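Local coordinates for protein gamma-glutamyl phosphate reductase (Saccharomyces cerevisiae, PDB 1VLU) that catalyses the NADPH-dependent reduction of L-gamma-glutamyl phosphate to glutamate semialdehyde and phosphate, the second step of proline biosynthesis from glutamate, at residues Ile244-Glu248 / Ser353-Ala357; His368-Thr374 / Ser389-Asn395. One frame throughout, in Å; residues are numbered along the deposited sequence.

Contact 1 of 2, residues Ile244-Glu248 / Ser353-Ala357; sequences IYLDE and STESA
A helix start packs here on the C-terminal end of a strand of the parallel sheet, with Tyr245 lying against the first turn of helix 354-361. The methyl of Ala357 sits over one face of the Tyr245 ring, its CB 3.6 Å from the ring centroid and only 17° off the normal, a CH-pi contact. With CG anti to the backbone N (chi1 174°), the ring runs forward along the strand, and CA of Asp247 rests on its opposite face. The phenol end reaches the helix start, where OH of Tyr245 lies 3.1 Å from the carbonyl C of Ser353 without bonding to that peptide. The hydroxyl is instead hydrogen-bonded to Asn279 ND2, and more weakly to Asp247 OD1 at 2.7 Å; Asp247 OD2 bonds to Thr374 OG1 and Asn379 ND2. The side chains of Thr354 and Tyr245 cross at about a right angle, OG1 of Thr354 coming obliquely to within 3.8 Å of CE2 of Tyr245. Ser353 is the N-cap: its OG accepts from Ser356 N. A leucine in place of Tyr245 would probably leave the Ala357 methyl without its aromatic face and Asn279 without the hydroxyl. Strand 242-246 lies between strands 274-278 and 369-373, while Phe383 of helix 377-386 packs against both Tyr245 and Thr354.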
loop_
_atom_site.group_PDB
_atom_site.type_symbol
_atom_site.label_atom_id
_atom_site.label_comp_id
_atom_site.label_asym_id
_atom_site.label_seq_id
_atom_site.Cartn_x
_atom_site.Cartn_y
_atom_site.Cartn_z
ATOM N N ILE A 244 -8.924 -22.936 -3.115
ATOM C CA ILE A 244 -10.155 -23.693 -3.242
ATOM C C ILE A 244 -10.203 -24.659 -2.063
ATOM O O ILE A 244 -9.303 -25.477 -1.890
ATOM C CB ILE A 244 -10.251 -24.448 -4.585
ATOM C CG1 ILE A 244 -9.997 -23.485 -5.762
ATOM C CG2 ILE A 244 -11.617 -25.126 -4.722
ATOM C CD1 ILE A 244 -9.689 -24.185 -7.098
ATOM N N TYR A 245 -11.231 -24.512 -1.232
ATOM C CA TYR A 245 -11.463 -25.458 -0.159
ATOM C C TYR A 245 -12.453 -26.540 -0.570
ATOM O O TYR A 245 -13.610 -26.261 -0.869
ATOM C CB TYR A 245 -11.924 -24.742 1.104
ATOM C CG TYR A 245 -12.335 -25.681 2.226
ATOM C CD1 TYR A 245 -11.465 -26.667 2.701
ATOM C CD2 TYR A 245 -13.587 -25.567 2.823
ATOM C CE1 TYR A 245 -11.835 -27.511 3.728
ATOM C CE2 TYR A 245 -13.959 -26.395 3.850
ATOM C CZ TYR A 245 -13.083 -27.374 4.299
ATOM O OH TYR A 245 -13.467 -28.204 5.339
ATOM N N LEU A 246 -11.966 -27.776 -0.585
ATOM C CA LEU A 246 -12.764 -28.957 -0.875
ATOM C C LEU A 246 -13.196 -29.597 0.437
ATOM O O LEU A 246 -12.445 -30.328 1.069
ATOM C CB LEU A 246 -11.951 -29.945 -1.709
ATOM C CG LEU A 246 -11.340 -29.411 -3.002
ATOM C CD1 LEU A 246 -10.678 -30.534 -3.771
ATOM C CD2 LEU A 246 -12.406 -28.756 -3.860
ATOM N N ASP A 247 -14.428 -29.297 0.820
ATOM C CA ASP A 247 -14.997 -29.636 2.108
ATOM C C ASP A 247 -15.264 -31.131 2.232
ATOM O O ASP A 247 -15.317 -31.859 1.230
ATOM C CB ASP A 247 -16.302 -28.847 2.280
ATOM C CG ASP A 247 -16.808 -28.821 3.718
ATOM O OD1 ASP A 247 -16.003 -28.887 4.690
ATOM O OD2 ASP A 247 -18.041 -28.719 3.873
ATOM N N GLU A 248 -15.433 -31.588 3.469
ATOM C CA GLU A 248 -15.847 -32.959 3.738
ATOM C C GLU A 248 -17.038 -33.389 2.849
ATOM O O GLU A 248 -17.048 -34.498 2.329
ATOM C CB GLU A 248 -16.164 -33.119 5.223
ATOM C CG GLU A 248 -16.800 -34.444 5.571
ATOM C CD GLU A 248 -17.068 -34.615 7.051
ATOM O OE1 GLU A 248 -16.508 -33.837 7.866
ATOM O OE2 GLU A 248 -17.840 -35.546 7.398
ATOM N N SER A 353 -11.323 -28.488 8.608
ATOM C CA SER A 353 -12.658 -27.921 8.850
ATOM C C SER A 353 -12.829 -26.663 8.004
ATOM O O SER A 353 -11.874 -26.224 7.358
ATOM C CB SER A 353 -12.839 -27.596 10.340
ATOM O OG SER A 353 -11.876 -26.640 10.761
ATOM N N THR A 354 -14.033 -26.088 8.013
ATOM C CA THR A 354 -14.287 -24.799 7.358
ATOM C C THR A 354 -13.488 -23.688 8.047
ATOM O O THR A 354 -12.822 -22.898 7.369
ATOM C CB THR A 354 -15.800 -24.482 7.273
ATOM O OG1 THR A 354 -16.449 -25.548 6.576
ATOM C CG2 THR A 354 -16.055 -23.219 6.492
ATOM N N GLU A 355 -13.526 -23.672 9.381
ATOM C CA GLU A 355 -12.762 -22.742 10.214
ATOM C C GLU A 355 -11.268 -22.772 9.940
ATOM O O GLU A 355 -10.614 -21.725 9.915
ATOM C CB GLU A 355 -13.012 -23.000 11.704
ATOM C CG GLU A 355 -14.479 -22.931 12.104
ATOM C CD GLU A 355 -15.254 -24.255 11.913
ATOM O OE1 GLU A 355 -15.145 -24.916 10.849
ATOM O OE2 GLU A 355 -16.003 -24.628 12.846
ATOM N N SER A 356 -10.722 -23.960 9.738
ATOM C CA SER A 356 -9.310 -24.085 9.419
ATOM C C SER A 356 -8.970 -23.552 8.006
ATOM O O SER A 356 -7.961 -22.870 7.818
ATOM C CB SER A 356 -8.853 -25.529 9.604
ATOM O OG SER A 356 -7.548 -25.695 9.082
ATOM N N ALA A 357 -9.812 -23.875 7.023
ATOM C CA ALA A 357 -9.718 -23.290 5.681
ATOM C C ALA A 357 -9.763 -21.760 5.693
ATOM O O ALA A 357 -8.986 -21.112 4.993
ATOM C CB ALA A 357 -10.827 -23.841 4.793
#

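Contact 2 of 2, residues His368-Thr374 / Ser389-Asn395; sequences HTDAIVT and SSGVYWN
Two neighbouring parallel strands of a beta-alpha-beta unit meet here, 369-373 and 391-393, joined by helix 377-386. Between them Tyr393 N donates to Asp370 O at 2.8 Å, Ile372 N to Tyr393 O at 2.9 Å, and Asn395 N to Ile372 O. Where the first strand gives way to loop, Thr374 O takes two donors from opposite faces of its carbonyl plane: Trp394 NE1 at 3.0 Å, with the oxygen near the indole plane, and Asn395 ND2 at 2.9 Å. The Asn395 amide also accepts from Thr374 N through OD1 at 3.2 Å, so both its ends grip one residue and its flip is fixed. Trp394 CG, anti to the backbone N (chi1 173°), carries the indole alongside Ile372. At the other end His368 ND1 donates to the syn side of Asp370 OD2 at 2.9 Å, almost in the imidazole plane; Ser389 OG comes within 2.4 Å of Asp370 OD2, so close that the exact geometry is doubtful. On the face that carries Ala371, the Tyr393 ring turns its edge to Thr369, CE1 lying 3.7 Å from CB of Thr369. Helix 377-386 covers the face with Ile372, Val392 and Trp394; strand 242-246 flanks 369-373, and beyond 391-393 the sheet continues into a strand of the second subunit.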
loop_
_atom_site.group_PDB
_atom_site.type_symbol
_atom_site.label_atom_id
_atom_site.label_comp_id
_atom_site.label_asym_id
_atom_site.label_seq_id
_atom_site.Cartn_x
_atom_site.Cartn_y
_atom_site.Cartn_z
ATOM N N HIS A 368 -7.263 -11.452 -3.534
ATOM C CA HIS A 368 -7.450 -12.841 -3.941
ATOM C C HIS A 368 -8.920 -13.254 -3.870
ATOM O O HIS A 368 -9.690 -12.729 -3.065
ATOM C CB HIS A 368 -6.568 -13.793 -3.125
ATOM C CG HIS A 368 -6.731 -13.650 -1.649
ATOM N ND1 HIS A 368 -7.797 -14.189 -0.964
ATOM C CD2 HIS A 368 -5.971 -13.015 -0.725
ATOM C CE1 HIS A 368 -7.697 -13.878 0.316
ATOM N NE2 HIS A 368 -6.596 -13.170 0.488
ATOM N N THR A 369 -9.302 -14.180 -4.743
ATOM C CA THR A 369 -10.610 -14.808 -4.661
ATOM C C THR A 369 -10.466 -16.218 -4.100
ATOM O O THR A 369 -9.395 -16.821 -4.185
ATOM C CB THR A 369 -11.294 -14.880 -6.022
ATOM O OG1 THR A 369 -10.374 -15.423 -6.972
ATOM C CG2 THR A 369 -11.733 -13.491 -6.470
ATOM N N ASP A 370 -11.554 -16.733 -3.533
ATOM C CA ASP A 370 -11.547 -18.036 -2.884
ATOM C C ASP A 370 -12.829 -18.802 -3.113
ATOM O O ASP A 370 -13.887 -18.206 -3.224
ATOM C CB ASP A 370 -11.300 -17.865 -1.388
ATOM C CG ASP A 370 -10.008 -17.143 -1.112
ATOM O OD1 ASP A 370 -8.928 -17.738 -1.341
ATOM O OD2 ASP A 370 -10.067 -15.968 -0.695
ATOM N N ALA A 371 -12.728 -20.129 -3.173
ATOM C CA ALA A 371 -13.875 -20.941 -3.475
ATOM C C ALA A 371 -14.039 -22.035 -2.433
ATOM O O ALA A 371 -13.050 -22.549 -1.906
ATOM C CB ALA A 371 -13.733 -21.550 -4.860
ATOM N N ILE A 372 -15.290 -22.373 -2.129
ATOM C CA ILE A 372 -15.575 -23.566 -1.354
ATOM C C ILE A 372 -16.402 -24.512 -2.215
ATOM O O ILE A 372 -17.361 -24.094 -2.866
ATOM C CB ILE A 372 -16.260 -23.261 0.026
ATOM C CG1 ILE A 372 -16.528 -24.561 0.805
ATOM C CG2 ILE A 372 -17.550 -22.368 -0.140
ATOM C CD1 ILE A 372 -16.982 -24.377 2.255
ATOM N N VAL A 373 -15.997 -25.779 -2.242
ATOM C CA VAL A 373 -16.775 -26.821 -2.890
ATOM C C VAL A 373 -17.391 -27.656 -1.767
ATOM O O VAL A 373 -16.685 -28.327 -1.011
ATOM C CB VAL A 373 -15.905 -27.678 -3.853
ATOM C CG1 VAL A 373 -16.769 -28.628 -4.648
ATOM C CG2 VAL A 373 -15.097 -26.775 -4.796
ATOM N N THR A 374 -18.707 -27.559 -1.626
ATOM C CA THR A 374 -19.430 -28.308 -0.606
ATOM C C THR A 374 -20.911 -28.383 -0.958
ATOM O O THR A 374 -21.416 -27.522 -1.682
ATOM C CB THR A 374 -19.227 -27.697 0.817
ATOM O OG1 THR A 374 -19.671 -28.623 1.816
ATOM C CG2 THR A 374 -19.965 -26.377 0.969
ATOM N N SER A 389 -11.726 -11.782 1.591
ATOM C CA SER A 389 -11.587 -11.984 0.146
ATOM C C SER A 389 -12.434 -10.982 -0.596
ATOM O O SER A 389 -13.572 -10.720 -0.200
ATOM C CB SER A 389 -12.074 -13.374 -0.296
ATOM O OG SER A 389 -11.476 -14.430 0.420
ATOM N N SER A 390 -11.894 -10.484 -1.707
ATOM C CA SER A 390 -12.631 -9.620 -2.635
ATOM C C SER A 390 -13.866 -10.363 -3.127
ATOM O O SER A 390 -14.974 -9.825 -3.151
ATOM C CB SER A 390 -11.769 -9.275 -3.865
ATOM O OG SER A 390 -10.380 -9.393 -3.592
ATOM N N GLY A 391 -13.644 -11.611 -3.524
ATOM C CA GLY A 391 -14.660 -12.406 -4.167
ATOM C C GLY A 391 -14.588 -13.804 -3.643
ATOM O O GLY A 391 -13.508 -14.363 -3.478
ATOM N N VAL A 392 -15.753 -14.377 -3.382
ATOM C CA VAL A 392 -15.837 -15.745 -2.891
ATOM C C VAL A 392 -16.880 -16.561 -3.679
ATOM O O VAL A 392 -17.953 -16.062 -3.983
ATOM C CB VAL A 392 -16.063 -15.759 -1.364
ATOM C CG1 VAL A 392 -17.241 -14.899 -0.985
ATOM C CG2 VAL A 392 -16.201 -17.192 -0.850
ATOM N N TYR A 393 -16.521 -17.798 -4.028
ATOM C CA TYR A 393 -17.298 -18.663 -4.912
ATOM C C TYR A 393 -17.753 -19.874 -4.132
ATOM O O TYR A 393 -16.984 -20.450 -3.380
ATOM C CB TYR A 393 -16.464 -19.137 -6.114
ATOM C CG TYR A 393 -15.980 -18.024 -7.018
ATOM C CD1 TYR A 393 -14.983 -17.142 -6.601
ATOM C CD2 TYR A 393 -16.517 -17.855 -8.292
ATOM C CE1 TYR A 393 -14.544 -16.104 -7.417
ATOM C CE2 TYR A 393 -16.077 -16.836 -9.123
ATOM C CZ TYR A 393 -15.093 -15.961 -8.676
ATOM O OH TYR A 393 -14.660 -14.938 -9.492
ATOM N N TRP A 394 -19.019 -20.232 -4.298
ATOM C CA TRP A 394 -19.561 -21.464 -3.744
ATOM C C TRP A 394 -20.090 -22.349 -4.865
ATOM O O TRP A 394 -21.093 -22.019 -5.495
ATOM C CB TRP A 394 -20.654 -21.168 -2.714
ATOM C CG TRP A 394 -21.364 -22.396 -2.225
ATOM C CD1 TRP A 394 -20.865 -23.665 -2.173
ATOM C CD2 TRP A 394 -22.688 -22.466 -1.687
ATOM N NE1 TRP A 394 -21.798 -24.524 -1.659
ATOM C CE2 TRP A 394 -22.928 -23.816 -1.350
ATOM C CE3 TRP A 394 -23.697 -21.519 -1.460
ATOM C CZ2 TRP A 394 -24.139 -24.248 -0.795
ATOM C CZ3 TRP A 394 -24.898 -21.944 -0.897
ATOM C CH2 TRP A 394 -25.107 -23.302 -0.574
ATOM N N ASN A 395 -19.402 -23.474 -5.088
ATOM C CA ASN A 395 -19.674 -24.407 -6.191
ATOM C C ASN A 395 -19.591 -23.786 -7.594
ATOM O O ASN A 395 -20.381 -24.131 -8.464
ATOM C CB ASN A 395 -21.017 -25.131 -6.003
ATOM C CG ASN A 395 -21.001 -26.120 -4.849
ATOM O OD1 ASN A 395 -19.956 -26.663 -4.479
ATOM N ND2 ASN A 395 -22.172 -26.365 -4.280
#

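Overall arrangement
Both segments of contact 1 precede those of contact 2 in the chain, and the contact centres lie about 11 Å apart on one six-stranded parallel sheet. Helix 354-361, whose first turn packs on Tyr245, is followed in the chain by strand 369-373 of contact 2. Strands 242-246 and 369-373 are sheet neighbours: Tyr245 N lies 2.8 Å from Ala371 O, a probable hydrogen bond, and beside it the Tyr245 ring packs on Ile372. Past the strand ends, Thr374 OG1 is 2.6 Å from Asp247 OD2, probably bonded too. Together they carry the sheet from its interior to strand 391-393, its edge within the chain, where the second subunit extends it, tying this aldehyde dehydrogenase-like enzyme into a dimer.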